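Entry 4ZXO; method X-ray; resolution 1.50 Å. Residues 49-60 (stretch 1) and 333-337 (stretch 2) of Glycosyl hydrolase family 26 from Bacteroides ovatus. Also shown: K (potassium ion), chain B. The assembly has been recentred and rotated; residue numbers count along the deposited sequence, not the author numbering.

Stretch 1 (49-60) DVKSVCGAYPGV
Stretch 2, residues 333-337: ILFVG

Stretch 1 is helical from Asp 49 to Cys 54 and then passes through Gly 55 into an extended run, Ala 56 to Pro 58; stretch 2 is a strand at Ile 333 and Leu 334, its extended backbone continuing through Phe 335 (-124/164). The helix sends two side chains toward stretch 2. Val 50, chi1 t, sets CG1 3.8 Å from Phe 335 CE1, at the edge of that ring, while Cys 54, chi1 p, brings SG 4.3 Å from the ring centroid, an oblique sulfur-aromatic contact. Phe 335 itself holds chi1 at -67° and chi2 at -106°.

Gly 55 ends the helix at phi/psi 94/-5, angles that call for glycine; just beyond, Ala 56 N gives a weak hydrogen bond to Cys 54 SG, 3.6 Å. Ala 56, extended at -132/153, packs CB 3.8 Å from Phe 335 CB, an apolar van der Waals contact.

The one direct hydrogen bond across the stretches follows: Val 336 N donates to Tyr 57 O at 3.0 Å, 146°. Tyr 57 (-68/147) has chi1 m. Val 336 (-54/134, chi1 t) points toward stretch 1, its CG2 3.5 Å from Pro 58 O and 4.1 Å from Tyr 57 CB. Beside the bond, water 1 accepts from Tyr 57 N (2.9 Å) and donates to Val 336 O (3.1 Å), bridging the backbones.

Pro 58, at -63/147, lays CA 3.8 Å from Phe 335 CD1, carbon against the buried ring. Gly 59, at -63/-28, comes closest in register, its CA 4.2 Å from Phe 335 CA; an ideal CB here would clash with Leu 334 O at 2.9 Å.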

# COMPACT_ATOMS: atom_id res chain seq x y z
N ASP A 49 0.89 0.10 17.70
CA ASP A 49 2.12 0.73 18.20
C ASP A 49 2.10 2.23 17.90
O ASP A 49 2.63 3.05 18.69
CB ASP A 49 3.35 0.10 17.58
CG ASP A 49 3.74 -1.19 18.25
OD1 ASP A 49 3.13 -1.56 19.29
OD2 ASP A 49 4.72 -1.78 17.78
N VAL A 50 1.51 2.62 16.77
CA VAL A 50 1.40 4.06 16.47
C VAL A 50 0.54 4.81 17.49
O VAL A 50 0.98 5.83 18.05
CB VAL A 50 0.85 4.26 15.03
CG1 VAL A 50 0.47 5.71 14.79
CG2 VAL A 50 1.94 3.82 14.05
N LYS A 51 -0.64 4.29 17.79
CA LYS A 51 -1.48 4.95 18.77
C LYS A 51 -0.83 4.92 20.14
O LYS A 51 -0.90 5.90 20.89
CB LYS A 51 -2.87 4.27 18.80
CG LYS A 51 -3.89 4.96 19.73
CD LYS A 51 -5.24 4.31 19.57
CE LYS A 51 -6.27 4.84 20.57
NZ LYS A 51 -6.19 4.05 21.84
N SER A 52 -0.13 3.83 20.49
CA SER A 52 0.51 3.76 21.82
C SER A 52 1.55 4.85 21.96
O SER A 52 1.82 5.28 23.09
CB SER A 52 1.17 2.40 22.04
OG SER A 52 0.20 1.42 22.20
N VAL A 53 2.13 5.30 20.85
CA VAL A 53 3.13 6.38 20.95
C VAL A 53 2.53 7.78 20.86
O VAL A 53 2.77 8.63 21.71
CB VAL A 53 4.24 6.24 19.89
CG1 VAL A 53 5.17 7.48 19.83
CG2 VAL A 53 5.02 4.99 20.17
N CYS A 54 1.71 8.02 19.85
CA CYS A 54 1.24 9.37 19.62
C CYS A 54 -0.22 9.61 20.02
O CYS A 54 -0.62 10.77 20.02
CB CYS A 54 1.40 9.78 18.14
SG CYS A 54 0.15 9.04 17.00
N GLY A 55 -0.98 8.57 20.35
CA GLY A 55 -2.33 8.74 20.86
C GLY A 55 -3.42 8.68 19.82
O GLY A 55 -4.60 8.76 20.18
N ALA A 56 -3.08 8.57 18.54
CA ALA A 56 -4.13 8.39 17.53
C ALA A 56 -3.79 7.25 16.60
O ALA A 56 -2.62 6.98 16.33
CB ALA A 56 -4.32 9.62 16.71
N TYR A 57 -4.82 6.63 16.07
CA TYR A 57 -4.61 5.66 15.00
C TYR A 57 -4.07 6.33 13.70
O TYR A 57 -4.43 7.46 13.38
CB TYR A 57 -5.89 4.92 14.68
CG TYR A 57 -6.36 3.98 15.74
CD1 TYR A 57 -5.69 2.78 15.99
CD2 TYR A 57 -7.48 4.29 16.51
CE1 TYR A 57 -6.16 1.88 16.96
CE2 TYR A 57 -7.94 3.41 17.49
CZ TYR A 57 -7.29 2.21 17.69
OH TYR A 57 -7.76 1.38 18.67
N PRO A 58 -3.22 5.62 12.94
CA PRO A 58 -2.76 6.16 11.66
C PRO A 58 -3.96 6.34 10.68
O PRO A 58 -4.94 5.58 10.72
CB PRO A 58 -1.76 5.11 11.17
CG PRO A 58 -2.18 3.87 11.82
CD PRO A 58 -2.69 4.27 13.18
N GLY A 59 -3.88 7.35 9.84
CA GLY A 59 -4.92 7.61 8.86
C GLY A 59 -5.06 6.48 7.85
O GLY A 59 -6.13 6.28 7.27
N VAL A 60 -3.97 5.74 7.60
CA VAL A 60 -4.00 4.58 6.69
C VAL A 60 -3.49 3.36 7.43
O VAL A 60 -2.49 3.42 8.17
CB VAL A 60 -3.08 4.79 5.49
CG1 VAL A 60 -3.13 3.57 4.56
CG2 VAL A 60 -3.44 6.07 4.69
N ILE A 333 0.52 16.30 8.63
CA ILE A 333 0.43 14.84 8.70
C ILE A 333 -0.82 14.43 9.42
O ILE A 333 -1.05 14.90 10.55
CB ILE A 333 1.66 14.23 9.47
CG1 ILE A 333 3.00 14.72 8.92
CG2 ILE A 333 1.67 12.66 9.51
CD1 ILE A 333 3.28 14.39 7.48
N LEU A 334 -1.61 13.53 8.81
CA LEU A 334 -2.97 13.31 9.24
C LEU A 334 -3.17 11.91 9.84
O LEU A 334 -2.77 10.88 9.26
CB LEU A 334 -3.94 13.49 8.09
CG LEU A 334 -3.86 14.79 7.32
CD1 LEU A 334 -4.77 14.70 6.10
CD2 LEU A 334 -4.20 15.99 8.16
N PHE A 335 -3.83 11.88 10.97
CA PHE A 335 -4.15 10.67 11.70
C PHE A 335 -5.65 10.68 11.88
O PHE A 335 -6.30 11.75 11.79
CB PHE A 335 -3.45 10.63 13.11
CG PHE A 335 -1.97 10.51 13.03
CD1 PHE A 335 -1.33 9.30 13.33
CD2 PHE A 335 -1.18 11.63 12.66
CE1 PHE A 335 0.08 9.18 13.25
CE2 PHE A 335 0.20 11.51 12.57
CZ PHE A 335 0.84 10.27 12.84
N VAL A 336 -6.21 9.54 12.22
CA VAL A 336 -7.63 9.49 12.57
C VAL A 336 -7.97 10.49 13.65
O VAL A 336 -7.24 10.58 14.65
CB VAL A 336 -7.99 8.07 13.02
CG1 VAL A 336 -9.38 8.06 13.63
CG2 VAL A 336 -7.90 7.09 11.81
N GLY A 337 -9.07 11.25 13.48
CA GLY A 337 -9.41 12.40 14.34
C GLY A 337 -9.08 13.76 13.73
O GLY A 337 -9.67 14.80 14.10
K K B . -1.10 16.07 12.65
O HOH W 1 -7.31 8.08 16.50
O HOH W 2 -1.48 18.32 13.96
O HOH W 3 -3.65 17.00 14.20
O HOH W 4 -2.62 14.58 13.86
O HOH W 5 -3.37 17.42 11.92